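Side-chain contacts in ankyrin repeat domain protein (Legionella pneumophila subsp. pneumophila, PDB 6MCA), which is a bacterial effector, probably delivered into host cells, that interacts with the LARP7 component of the host 7SK snRNP complex: residues Val169-Ala174 and Ile179-Glu184; Ser409-Leu414 and Asn438-Asp443; Gly416-Ala421 and Glu431-Ile436. All blocks are in the same frame, centred on the assembly; numbering follows the deposited sequence.

Contact 1. Residues Val169-Ala174 and Ile179-Glu184; sequences VDIVNA and IELDYE
I179 and I171 meet on one face of a two-stranded antiparallel sheet, with CG1 of I171 3.7 Å from CG1 of I179. Their pairing puts both side chains on that face, and chi1 values of 66° in I171 and 67° in I179, with CG1 between the backbone N and the carbonyl carbon, bring the two CG1 atoms against each other. The other branch of I179 is used too, since its CG2 lies 3.6 Å from ND2 of N173. The carbonyl oxygen of the same amide, OD1, accepts from the backbone N atoms of K175 and E177.

V169 shares the apolar face but turns to the far end of the pair of strands. Its CG1 is 3.5 Å from CZ of Y183, meeting the ring at a slant, and CB comes within 3.3 Å of the Y183 hydroxyl OH. CG1 also touches CD2 of L181 at 4.0 Å, while L181 CD1 reaches CD1 of I171. F149 and F153 of helix 147-162 cover this face, and I413 of helix 404-421 closes the end at V169 and Y183.

On the reverse face the side chains of D170 and E180 slant across one another, carboxylate planes 77° apart and D170 OD1 3.3 Å from E180 CG. The charged atoms D170 OD1 and E180 OE2 are 4.0 Å apart, and with D168 near E180 the negative charges would probably repel one another. N and O of V169 are bonded to O and N of L181, and those of I171 to those of I179, with D170-E180 the non-hydrogen-bonded pair between them; joined by a short connection, such strands form a beta hairpin.

Contact 2. Residues Ser409-Leu414 and Asn438-Asp443; sequences SIAAIL and NILILD
L414 lays its CD1 against CD1 of I439 at 3.8 Å, two methyl ends meeting where the side chains cross at about a right angle. The contact belongs to an alpha-alpha hairpin, in which helix 404-421 and helix 427-440 follow one another through a short turn and pack side by side. It lies far from that turn. No hydrogen bond spans it, and the join is one of apolar side chains, partly against the helix backbone.

Both partners point their CB atoms across the gap, and in L414 the CG is anti to the carbonyl carbon (chi1 -63°) with the chain then extended, so that the CD1 methyl is carried out to I439. Neither residue depends on the other alone. L414 also rests on L392 and C395 of helix 373-399, and I439 on F399 of that helix and on Y400, which makes the pair part of a core shared by three helices.

L440 spreads the contact along the first helix by splitting its branches. One methyl faces the backbone of L414 more loosely, CD1 of L440 being 4.4 Å from C of L414. The other goes one turn back to A411, a residue small enough for the leucine to approach the helix backbone: CD2 of L440 is 4.2 Å from A411 CB and 3.8 Å from A411 O.

Contact 3. Residues Gly416-Ala421 and Glu431-Ile436; sequences GILFQA and ERAEKI
The short segments 416-421 and 431-436 are helical and run roughly antiparallel, their axes 9.9 Å apart at closest approach and their directions 150° apart, with L418 and A433 nearest in backbone. Across this interval the meeting is almost wholly apolar, and it is led by L418 and I436. L418 has its CG anti to the backbone N (chi1 170°), and this directs the branched end to the alanine, where CD1 of L418 lies 3.7 Å from CB of A433 and 4.1 Å from CA of A433.

I436 works with two arms. Its CD1, at the end of the longer arm, lies 3.8 Å from CG2 of I417, the two isoleucines crossing at a slant. The shorter branch, CG2, sits 4.1 Å from CB of L418, so that one side chain touches two successive residues of the facing helix. I471 of helix 463-474 packs on both L418 and A433, and L392 of helix 373-399 covers I436.

Toward the turn between the helices the contact becomes polar. A water donates to O of A421 at 3.2 Å and accepts from NH1 of R432 at 2.9 Å, bridging backbone and guanidinium. The same guanidinium forms salt bridges through NE to D389 and through NH2 to E385, both on helix 373-399; three partners at three nitrogens should restrict its rotation. Antiparallel neighbouring helices joined by a short turn and packed through aliphatic side chains are an alpha-alpha hairpin, here covered by helices 373-399 and 463-474.

In the fold
Read from the N terminus, the chain runs through a series of short helices as far as helix 147-162 before contact 1 closes the beta hairpin 168-182. More than two hundred residues follow, including the five-stranded sheet and the long helix 373-399, before contacts 2 and 3 form. These two share helices 404-421 and 427-440: contact 3 closes the smaller loop, near the turn, and contact 2 encloses it as the wider one. They touch through L414 and I436 and through L440 and L418. No contact crosses another in sequence, yet contact 1 abuts contact 2 in space, where the S409 hydroxyl probably bonds to the D170 carbonyl, tying the beta hairpin to helix 404-421.

Contact 1. Residues Val169-Ala174 and Ile179-Glu184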
ATOM      1  N   VAL A 169      -5.086 -13.873   6.952  1.00 42.26           N
ATOM      2  CA  VAL A 169      -4.029 -14.880   6.958  1.00 40.05           C
ATOM      3  C   VAL A 169      -3.016 -14.484   8.021  1.00 36.35           C
ATOM      4  O   VAL A 169      -2.805 -13.301   8.292  1.00 40.14           O
ATOM      5  CB  VAL A 169      -3.362 -15.044   5.570  1.00 45.43           C
ATOM      6  CG1 VAL A 169      -2.353 -13.933   5.311  1.00 37.98           C
ATOM      7  CG2 VAL A 169      -2.703 -16.414   5.456  1.00 45.69           C
ATOM      8  N   ASP A 170      -2.398 -15.479   8.644  1.00 35.98           N
ATOM      9  CA  ASP A 170      -1.458 -15.228   9.726  1.00 48.23           C
ATOM     10  C   ASP A 170      -0.029 -15.269   9.200  1.00 45.63           C
ATOM     11  O   ASP A 170       0.377 -16.246   8.562  1.00 49.52           O
ATOM     12  CB  ASP A 170      -1.642 -16.238  10.859  1.00 46.46           C
ATOM     13  CG  ASP A 170      -2.815 -15.892  11.757  1.00 70.75           C
ATOM     14  OD1 ASP A 170      -3.857 -15.444  11.233  1.00 92.43           O
ATOM     15  OD2 ASP A 170      -2.692 -16.057  12.990  1.00 73.12           O
ATOM     16  N   ILE A 171       0.718 -14.204   9.469  1.00 43.56           N
ATOM     17  CA  ILE A 171       2.134 -14.140   9.138  1.00 30.17           C
ATOM     18  C   ILE A 171       2.930 -14.169  10.438  1.00 44.56           C
ATOM     19  O   ILE A 171       2.377 -14.123  11.534  1.00 40.27           O
ATOM     20  CB  ILE A 171       2.482 -12.902   8.289  1.00 29.95           C
ATOM     21  CG1 ILE A 171       2.271 -11.618   9.094  1.00 28.62           C
ATOM     22  CG2 ILE A 171       1.658 -12.883   7.009  1.00 30.36           C
ATOM     23  CD1 ILE A 171       2.846 -10.384   8.431  1.00 37.05           C
ATOM     24  N   VAL A 172       4.249 -14.250  10.305  1.00 38.38           N
ATOM     25  CA  VAL A 172       5.144 -14.395  11.448  1.00 34.96           C
ATOM     26  C   VAL A 172       5.824 -13.060  11.713  1.00 33.62           C
ATOM     27  O   VAL A 172       6.414 -12.464  10.803  1.00 35.71           O
ATOM     28  CB  VAL A 172       6.183 -15.502  11.199  1.00 36.53           C
ATOM     29  CG1 VAL A 172       7.115 -15.631  12.388  1.00 32.91           C
ATOM     30  CG2 VAL A 172       5.488 -16.823  10.913  1.00 32.48           C
ATOM     31  N   ASN A 173       5.743 -12.587  12.955  1.00 29.92           N
ATOM     32  CA  ASN A 173       6.410 -11.351  13.339  1.00 25.97           C
ATOM     33  C   ASN A 173       7.868 -11.653  13.685  1.00 41.84           C
ATOM     34  O   ASN A 173       8.356 -12.772  13.508  1.00 43.96           O
ATOM     35  CB  ASN A 173       5.653 -10.663  14.478  1.00 34.35           C
ATOM     36  CG  ASN A 173       5.595 -11.497  15.755  1.00 59.66           C
ATOM     37  OD1 ASN A 173       6.336 -12.465  15.927  1.00 59.69           O
ATOM     38  ND2 ASN A 173       4.706 -11.110  16.663  1.00 47.37           N
ATOM     39  N   ALA A 174       8.585 -10.650  14.197  1.00 31.48           N
ATOM     40  CA  ALA A 174      10.002 -10.820  14.493  1.00 38.69           C
ATOM     41  C   ALA A 174      10.260 -11.684  15.721  1.00 56.97           C
ATOM     42  O   ALA A 174      11.421 -12.004  15.993  1.00 51.64           O
ATOM     43  CB  ALA A 174      10.666  -9.455  14.676  1.00 25.62           C
ATOM     44  N   ILE A 179       0.731 -13.229  13.710  1.00 48.52           N
ATOM     45  CA  ILE A 179      -0.161 -12.080  13.765  1.00 48.61           C
ATOM     46  C   ILE A 179      -1.075 -12.123  12.548  1.00 31.83           C
ATOM     47  O   ILE A 179      -0.707 -12.630  11.483  1.00 44.09           O
ATOM     48  CB  ILE A 179       0.599 -10.736  13.825  1.00 46.94           C
ATOM     49  CG1 ILE A 179       1.345 -10.480  12.514  1.00 34.45           C
ATOM     50  CG2 ILE A 179       1.555 -10.712  15.009  1.00 39.99           C
ATOM     51  CD1 ILE A 179       1.865  -9.071  12.380  1.00 40.36           C
ATOM     52  N   GLU A 180      -2.276 -11.582  12.717  1.00 46.59           N
ATOM     53  CA  GLU A 180      -3.263 -11.584  11.650  1.00 47.86           C
ATOM     54  C   GLU A 180      -2.997 -10.457  10.661  1.00 39.92           C
ATOM     55  O   GLU A 180      -2.535  -9.372  11.025  1.00 51.60           O
ATOM     56  CB  GLU A 180      -4.674 -11.454  12.222  1.00 41.55           C
ATOM     57  CG  GLU A 180      -5.310 -12.779  12.615  1.00 92.16           C
ATOM     58  CD  GLU A 180      -6.798 -12.822  12.323  1.00 96.86           C
ATOM     59  OE1 GLU A 180      -7.367 -11.769  11.961  1.00 83.54           O
ATOM     60  OE2 GLU A 180      -7.398 -13.909  12.455  1.00 91.72           O
ATOM     61  N   LEU A 181      -3.307 -10.728   9.396  1.00 43.48           N
ATOM     62  CA  LEU A 181      -3.155  -9.777   8.306  1.00 43.22           C
ATOM     63  C   LEU A 181      -4.411  -9.851   7.457  1.00 43.22           C
ATOM     64  O   LEU A 181      -4.833 -10.943   7.058  1.00 48.89           O
ATOM     65  CB  LEU A 181      -1.909 -10.091   7.464  1.00 43.30           C
ATOM     66  CG  LEU A 181      -1.643  -9.280   6.192  1.00 52.87           C
ATOM     67  CD1 LEU A 181      -0.154  -9.044   6.033  1.00 38.48           C
ATOM     68  CD2 LEU A 181      -2.197  -9.979   4.956  1.00 38.00           C
ATOM     69  N   ASP A 182      -5.004  -8.691   7.187  1.00 41.46           N
ATOM     70  CA  ASP A 182      -6.261  -8.603   6.453  1.00 46.08           C
ATOM     71  C   ASP A 182      -5.955  -8.487   4.963  1.00 37.50           C
ATOM     72  O   ASP A 182      -5.380  -7.489   4.515  1.00 43.37           O
ATOM     73  CB  ASP A 182      -7.078  -7.411   6.947  1.00 40.36           C
ATOM     74  CG  ASP A 182      -8.454  -7.341   6.315  1.00 39.37           C
ATOM     75  OD1 ASP A 182      -8.869  -8.325   5.666  1.00 49.16           O
ATOM     76  OD2 ASP A 182      -9.123  -6.297   6.470  1.00 45.38           O
ATOM     77  N   TYR A 183      -6.339  -9.514   4.198  1.00 32.26           N
ATOM     78  CA  TYR A 183      -6.155  -9.479   2.751  1.00 33.65           C
ATOM     79  C   TYR A 183      -6.881  -8.301   2.117  1.00 42.09           C
ATOM     80  O   TYR A 183      -6.422  -7.757   1.106  1.00 43.59           O
ATOM     81  CB  TYR A 183      -6.657 -10.783   2.125  1.00 32.32           C
ATOM     82  CG  TYR A 183      -5.682 -11.938   2.166  1.00 39.45           C
ATOM     83  CD1 TYR A 183      -4.316 -11.731   2.034  1.00 30.16           C
ATOM     84  CD2 TYR A 183      -6.136 -13.242   2.325  1.00 43.70           C
ATOM     85  CE1 TYR A 183      -3.428 -12.792   2.064  1.00 33.37           C
ATOM     86  CE2 TYR A 183      -5.257 -14.306   2.357  1.00 44.44           C
ATOM     87  CZ  TYR A 183      -3.905 -14.077   2.226  1.00 39.01           C
ATOM     88  OH  TYR A 183      -3.029 -15.136   2.258  1.00 44.75           O
ATOM     89  N   GLU A 184      -8.012  -7.894   2.693  1.00 39.89           N
ATOM     90  CA  GLU A 184      -8.882  -6.893   2.090  1.00 38.99           C
ATOM     91  C   GLU A 184      -8.638  -5.484   2.611  1.00 36.27           C
ATOM     92  O   GLU A 184      -9.214  -4.535   2.069  1.00 38.48           O
ATOM     93  CB  GLU A 184     -10.349  -7.277   2.320  1.00 38.59           C
ATOM     94  CG  GLU A 184     -10.638  -8.750   2.073  1.00 53.12           C
ATOM     95  CD  GLU A 184     -12.042  -9.151   2.480  1.00 58.94           C
ATOM     96  OE1 GLU A 184     -13.009  -8.647   1.870  1.00 62.17           O
ATOM     97  OE2 GLU A 184     -12.180  -9.973   3.411  1.00 59.45           O
TER

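Contact 2. Residues Ser409-Leu414 and Asn438-Asp443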
ATOM      1  N   SER A 409       2.975 -20.240   7.324  1.00 29.18           N
ATOM      2  CA  SER A 409       2.328 -19.034   6.811  1.00 37.37           C
ATOM      3  C   SER A 409       2.320 -19.020   5.284  1.00 37.03           C
ATOM      4  O   SER A 409       1.294 -18.726   4.655  1.00 36.15           O
ATOM      5  CB  SER A 409       3.033 -17.792   7.358  1.00 29.45           C
ATOM      6  OG  SER A 409       2.546 -16.617   6.735  1.00 43.96           O
ATOM      7  N   ILE A 410       3.462 -19.340   4.671  1.00 30.12           N
ATOM      8  CA  ILE A 410       3.556 -19.339   3.215  1.00 33.71           C
ATOM      9  C   ILE A 410       2.652 -20.412   2.618  1.00 35.17           C
ATOM     10  O   ILE A 410       2.020 -20.199   1.578  1.00 33.61           O
ATOM     11  CB  ILE A 410       5.022 -19.515   2.780  1.00 35.01           C
ATOM     12  CG1 ILE A 410       5.842 -18.284   3.178  1.00 30.02           C
ATOM     13  CG2 ILE A 410       5.119 -19.753   1.281  1.00 30.53           C
ATOM     14  CD1 ILE A 410       7.333 -18.443   2.973  1.00 26.57           C
ATOM     15  N   ALA A 411       2.567 -21.576   3.268  1.00 41.32           N
ATOM     16  CA  ALA A 411       1.676 -22.624   2.783  1.00 37.56           C
ATOM     17  C   ALA A 411       0.219 -22.188   2.867  1.00 38.31           C
ATOM     18  O   ALA A 411      -0.573 -22.480   1.964  1.00 33.73           O
ATOM     19  CB  ALA A 411       1.901 -23.913   3.574  1.00 34.79           C
ATOM     20  N   ALA A 412      -0.152 -21.487   3.942  1.00 39.36           N
ATOM     21  CA  ALA A 412      -1.511 -20.962   4.043  1.00 38.40           C
ATOM     22  C   ALA A 412      -1.798 -19.960   2.930  1.00 40.35           C
ATOM     23  O   ALA A 412      -2.879 -19.978   2.330  1.00 38.22           O
ATOM     24  CB  ALA A 412      -1.726 -20.321   5.413  1.00 33.27           C
ATOM     25  N   ILE A 413      -0.835 -19.083   2.636  1.00 33.09           N
ATOM     26  CA  ILE A 413      -1.024 -18.106   1.563  1.00 33.41           C
ATOM     27  C   ILE A 413      -1.187 -18.809   0.218  1.00 39.66           C
ATOM     28  O   ILE A 413      -2.061 -18.455  -0.587  1.00 34.56           O
ATOM     29  CB  ILE A 413       0.144 -17.103   1.540  1.00 33.51           C
ATOM     30  CG1 ILE A 413       0.205 -16.325   2.856  1.00 23.28           C
ATOM     31  CG2 ILE A 413       0.005 -16.146   0.365  1.00 29.67           C
ATOM     32  CD1 ILE A 413       1.450 -15.477   3.004  1.00 27.09           C
ATOM     33  N   LEU A 414      -0.348 -19.815  -0.047  1.00 33.26           N
ATOM     34  CA  LEU A 414      -0.432 -20.539  -1.313  1.00 34.80           C
ATOM     35  C   LEU A 414      -1.754 -21.285  -1.433  1.00 37.76           C
ATOM     36  O   LEU A 414      -2.357 -21.327  -2.513  1.00 40.24           O
ATOM     37  CB  LEU A 414       0.743 -21.508  -1.447  1.00 36.45           C
ATOM     38  CG  LEU A 414       2.148 -20.901  -1.492  1.00 39.50           C
ATOM     39  CD1 LEU A 414       3.205 -21.994  -1.549  1.00 45.34           C
ATOM     40  CD2 LEU A 414       2.293 -19.945  -2.664  1.00 33.23           C
ATOM     41  N   ASN A 438       3.113 -28.336  -6.091  1.00 48.92           N
ATOM     42  CA  ASN A 438       4.458 -28.833  -5.817  1.00 41.77           C
ATOM     43  C   ASN A 438       4.800 -28.743  -4.333  1.00 38.10           C
ATOM     44  O   ASN A 438       5.544 -29.583  -3.814  1.00 48.45           O
ATOM     45  CB  ASN A 438       5.488 -28.058  -6.640  1.00 53.75           C
ATOM     46  CG  ASN A 438       5.967 -28.832  -7.848  1.00 51.11           C
ATOM     47  OD1 ASN A 438       5.416 -29.878  -8.190  1.00 64.94           O
ATOM     48  ND2 ASN A 438       7.004 -28.322  -8.502  1.00 70.68           N
ATOM     49  N   ILE A 439       4.262 -27.745  -3.639  1.00 49.88           N
ATOM     50  CA  ILE A 439       4.521 -27.548  -2.219  1.00 47.53           C
ATOM     51  C   ILE A 439       3.404 -28.122  -1.356  1.00 44.27           C
ATOM     52  O   ILE A 439       3.672 -28.757  -0.335  1.00 54.98           O
ATOM     53  CB  ILE A 439       4.734 -26.047  -1.926  1.00 42.44           C
ATOM     54  CG1 ILE A 439       6.035 -25.556  -2.566  1.00 35.55           C
ATOM     55  CG2 ILE A 439       4.734 -25.781  -0.427  1.00 37.54           C
ATOM     56  CD1 ILE A 439       6.296 -24.081  -2.361  1.00 41.19           C
ATOM     57  N   LEU A 440       2.146 -27.918  -1.753  1.00 60.16           N
ATOM     58  CA  LEU A 440       1.027 -28.343  -0.919  1.00 49.32           C
ATOM     59  C   LEU A 440       0.811 -29.851  -0.912  1.00 61.22           C
ATOM     60  O   LEU A 440      -0.046 -30.328  -0.162  1.00 57.70           O
ATOM     61  CB  LEU A 440      -0.258 -27.643  -1.362  1.00 45.38           C
ATOM     62  CG  LEU A 440      -0.349 -26.164  -0.989  1.00 47.69           C
ATOM     63  CD1 LEU A 440      -1.751 -25.635  -1.240  1.00 46.28           C
ATOM     64  CD2 LEU A 440       0.057 -25.961   0.462  1.00 36.67           C
ATOM     65  N   ILE A 441       1.558 -30.607  -1.717  1.00 69.57           N
ATOM     66  CA  ILE A 441       1.423 -32.060  -1.728  1.00 54.28           C
ATOM     67  C   ILE A 441       2.407 -32.739  -0.780  1.00 58.22           C
ATOM     68  O   ILE A 441       2.171 -33.890  -0.377  1.00 63.03           O
ATOM     69  CB  ILE A 441       1.547 -32.564  -3.180  1.00 53.86           C
ATOM     70  CG1 ILE A 441       0.177 -32.501  -3.846  1.00 64.13           C
ATOM     71  CG2 ILE A 441       2.121 -33.976  -3.277  1.00 57.27           C
ATOM     72  CD1 ILE A 441      -0.880 -33.323  -3.132  1.00 73.34           C
ATOM     73  N   LEU A 442       3.474 -32.046  -0.379  1.00 54.83           N
ATOM     74  CA  LEU A 442       4.379 -32.557   0.642  1.00 51.28           C
ATOM     75  C   LEU A 442       3.596 -33.068   1.845  1.00 70.02           C
ATOM     76  O   LEU A 442       2.550 -32.525   2.212  1.00 68.43           O
ATOM     77  CB  LEU A 442       5.354 -31.463   1.082  1.00 41.67           C
ATOM     78  CG  LEU A 442       6.196 -30.810  -0.014  1.00 62.57           C
ATOM     79  CD1 LEU A 442       7.011 -29.652   0.546  1.00 47.64           C
ATOM     80  CD2 LEU A 442       7.098 -31.840  -0.674  1.00 35.58           C
ATOM     81  N   ASP A 443       4.110 -34.137   2.457  1.00 72.29           N
ATOM     82  CA  ASP A 443       3.384 -34.783   3.544  1.00 70.75           C
ATOM     83  C   ASP A 443       3.225 -33.863   4.747  1.00 63.07           C
ATOM     84  O   ASP A 443       2.210 -33.934   5.449  1.00 59.55           O
ATOM     85  CB  ASP A 443       4.098 -36.074   3.949  1.00 73.76           C
ATOM     86  CG  ASP A 443       4.239 -37.047   2.794  1.00 87.00           C
ATOM     87  OD1 ASP A 443       3.245 -37.265   2.071  1.00 84.85           O
ATOM     88  OD2 ASP A 443       5.348 -37.587   2.603  1.00 91.13           O
TER

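Contact 3. Residues Gly416-Ala421 and Glu431-Ile436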
ATOM      1  N   GLY A 416      -4.568 -20.380  -0.015  1.00 46.47           N
ATOM      2  CA  GLY A 416      -5.558 -19.356  -0.304  1.00 38.10           C
ATOM      3  C   GLY A 416      -5.586 -18.989  -1.775  1.00 37.26           C
ATOM      4  O   GLY A 416      -6.655 -18.906  -2.389  1.00 35.42           O
ATOM      5  N   ILE A 417      -4.404 -18.766  -2.358  1.00 40.84           N
ATOM      6  CA  ILE A 417      -4.315 -18.499  -3.796  1.00 42.83           C
ATOM      7  C   ILE A 417      -4.996 -19.612  -4.582  1.00 40.79           C
ATOM      8  O   ILE A 417      -5.875 -19.366  -5.417  1.00 46.64           O
ATOM      9  CB  ILE A 417      -2.848 -18.336  -4.229  1.00 45.28           C
ATOM     10  CG1 ILE A 417      -2.194 -17.147  -3.526  1.00 36.89           C
ATOM     11  CG2 ILE A 417      -2.755 -18.185  -5.743  1.00 24.56           C
ATOM     12  CD1 ILE A 417      -0.757 -16.918  -3.948  1.00 39.09           C
ATOM     13  N   LEU A 418      -4.604 -20.858  -4.304  1.00 39.34           N
ATOM     14  CA  LEU A 418      -5.106 -22.001  -5.063  1.00 49.32           C
ATOM     15  C   LEU A 418      -6.623 -22.113  -4.967  1.00 50.38           C
ATOM     16  O   LEU A 418      -7.307 -22.313  -5.977  1.00 41.03           O
ATOM     17  CB  LEU A 418      -4.439 -23.284  -4.565  1.00 47.99           C
ATOM     18  CG  LEU A 418      -4.995 -24.614  -5.080  1.00 45.20           C
ATOM     19  CD1 LEU A 418      -4.839 -24.721  -6.589  1.00 37.44           C
ATOM     20  CD2 LEU A 418      -4.317 -25.781  -4.378  1.00 38.91           C
ATOM     21  N   PHE A 419      -7.171 -21.979  -3.757  1.00 40.93           N
ATOM     22  CA  PHE A 419      -8.600 -22.206  -3.577  1.00 52.20           C
ATOM     23  C   PHE A 419      -9.428 -21.053  -4.130  1.00 50.90           C
ATOM     24  O   PHE A 419     -10.455 -21.281  -4.781  1.00 52.98           O
ATOM     25  CB  PHE A 419      -8.917 -22.429  -2.098  1.00 54.39           C
ATOM     26  CG  PHE A 419     -10.333 -22.863  -1.841  1.00 75.57           C
ATOM     27  CD1 PHE A 419     -10.742 -24.154  -2.138  1.00 70.98           C
ATOM     28  CD2 PHE A 419     -11.254 -21.982  -1.299  1.00 77.60           C
ATOM     29  CE1 PHE A 419     -12.044 -24.555  -1.903  1.00 74.14           C
ATOM     30  CE2 PHE A 419     -12.558 -22.378  -1.061  1.00 72.20           C
ATOM     31  CZ  PHE A 419     -12.952 -23.667  -1.363  1.00 70.76           C
ATOM     32  N   GLN A 420      -9.005 -19.809  -3.894  1.00 52.45           N
ATOM     33  CA  GLN A 420      -9.853 -18.673  -4.227  1.00 43.89           C
ATOM     34  C   GLN A 420      -9.661 -18.157  -5.647  1.00 40.42           C
ATOM     35  O   GLN A 420     -10.631 -17.696  -6.258  1.00 49.80           O
ATOM     36  CB  GLN A 420      -9.607 -17.524  -3.244  1.00 40.06           C
ATOM     37  CG  GLN A 420      -9.840 -17.882  -1.784  1.00 37.78           C
ATOM     38  CD  GLN A 420      -9.906 -16.659  -0.889  1.00 41.61           C
ATOM     39  OE1 GLN A 420     -10.445 -15.621  -1.276  1.00 35.78           O
ATOM     40  NE2 GLN A 420      -9.351 -16.772   0.312  1.00 35.16           N
ATOM     41  N   ALA A 421      -8.447 -18.218  -6.197  1.00 42.09           N
ATOM     42  CA  ALA A 421      -8.125 -17.462  -7.401  1.00 48.39           C
ATOM     43  C   ALA A 421      -7.861 -18.315  -8.634  1.00 46.03           C
ATOM     44  O   ALA A 421      -7.640 -17.754  -9.713  1.00 57.91           O
ATOM     45  CB  ALA A 421      -6.912 -16.562  -7.138  1.00 35.76           C
ATOM     46  N   GLU A 431      -1.196 -23.592 -14.476  1.00 40.35           N
ATOM     47  CA  GLU A 431       0.245 -23.538 -14.245  1.00 44.55           C
ATOM     48  C   GLU A 431       0.554 -23.057 -12.832  1.00 43.82           C
ATOM     49  O   GLU A 431       1.420 -23.620 -12.145  1.00 55.46           O
ATOM     50  CB  GLU A 431       0.910 -22.631 -15.280  1.00 37.61           C
ATOM     51  CG  GLU A 431       0.737 -23.096 -16.718  1.00 48.52           C
ATOM     52  CD  GLU A 431       1.128 -22.035 -17.727  1.00 59.46           C
ATOM     53  OE1 GLU A 431       0.844 -22.224 -18.930  1.00 72.42           O
ATOM     54  OE2 GLU A 431       1.719 -21.013 -17.321  1.00 64.93           O
ATOM     55  N   ARG A 432      -0.146 -22.012 -12.381  1.00 37.45           N
ATOM     56  CA  ARG A 432       0.023 -21.554 -11.003  1.00 45.72           C
ATOM     57  C   ARG A 432      -0.361 -22.646 -10.011  1.00 38.52           C
ATOM     58  O   ARG A 432       0.295 -22.818  -8.975  1.00 41.63           O
ATOM     59  CB  ARG A 432      -0.804 -20.292 -10.760  1.00 38.81           C
ATOM     60  CG  ARG A 432      -0.471 -19.139 -11.692  1.00 44.40           C
ATOM     61  CD  ARG A 432      -1.039 -17.828 -11.176  1.00 51.12           C
ATOM     62  NE  ARG A 432      -0.707 -16.709 -12.052  1.00 40.72           N
ATOM     63  CZ  ARG A 432      -1.604 -15.990 -12.720  1.00 47.83           C
ATOM     64  NH1 ARG A 432      -2.895 -16.270 -12.610  1.00 45.38           N
ATOM     65  NH2 ARG A 432      -1.208 -14.989 -13.496  1.00 34.67           N
ATOM     66  N   ALA A 433      -1.415 -23.404 -10.319  1.00 45.45           N
ATOM     67  CA  ALA A 433      -1.840 -24.488  -9.443  1.00 44.75           C
ATOM     68  C   ALA A 433      -0.796 -25.594  -9.385  1.00 47.85           C
ATOM     69  O   ALA A 433      -0.587 -26.194  -8.330  1.00 51.07           O
ATOM     70  CB  ALA A 433      -3.186 -25.043  -9.910  1.00 49.07           C
ATOM     71  N   GLU A 434      -0.143 -25.888 -10.510  1.00 48.47           N
ATOM     72  CA  GLU A 434       0.953 -26.852 -10.502  1.00 53.13           C
ATOM     73  C   GLU A 434       2.094 -26.362  -9.618  1.00 55.79           C
ATOM     74  O   GLU A 434       2.620 -27.111  -8.778  1.00 58.64           O
ATOM     75  CB  GLU A 434       1.444 -27.096 -11.930  1.00 54.90           C
ATOM     76  CG  GLU A 434       2.099 -28.448 -12.150  1.00 79.67           C
ATOM     77  CD  GLU A 434       1.088 -29.570 -12.280  1.00 88.01           C
ATOM     78  OE1 GLU A 434       0.891 -30.313 -11.297  1.00 94.55           O
ATOM     79  OE2 GLU A 434       0.488 -29.706 -13.368  1.00 87.58           O
ATOM     80  N   LYS A 435       2.488 -25.097  -9.800  1.00 45.01           N
ATOM     81  CA  LYS A 435       3.510 -24.493  -8.948  1.00 34.80           C
ATOM     82  C   LYS A 435       3.164 -24.643  -7.472  1.00 41.28           C
ATOM     83  O   LYS A 435       4.029 -24.971  -6.651  1.00 37.60           O
ATOM     84  CB  LYS A 435       3.673 -23.013  -9.294  1.00 41.22           C
ATOM     85  CG  LYS A 435       4.461 -22.712 -10.555  1.00 38.98           C
ATOM     86  CD  LYS A 435       4.773 -21.223 -10.624  1.00 38.00           C
ATOM     87  CE  LYS A 435       5.215 -20.797 -12.012  1.00 37.42           C
ATOM     88  NZ  LYS A 435       5.316 -19.315 -12.118  1.00 61.76           N
ATOM     89  N   ILE A 436       1.900 -24.406  -7.117  1.00 50.57           N
ATOM     90  CA  ILE A 436       1.501 -24.424  -5.712  1.00 43.23           C
ATOM     91  C   ILE A 436       1.427 -25.855  -5.186  1.00 44.04           C
ATOM     92  O   ILE A 436       1.875 -26.146  -4.069  1.00 38.85           O
ATOM     93  CB  ILE A 436       0.162 -23.684  -5.536  1.00 41.39           C
ATOM     94  CG1 ILE A 436       0.336 -22.195  -5.843  1.00 51.46           C
ATOM     95  CG2 ILE A 436      -0.382 -23.882  -4.133  1.00 39.48           C
ATOM     96  CD1 ILE A 436      -0.955 -21.489  -6.192  1.00 47.22           C
TER
HETATM   97  O   HOH W   1      -4.659 -17.097 -10.491  1.00 55.96           O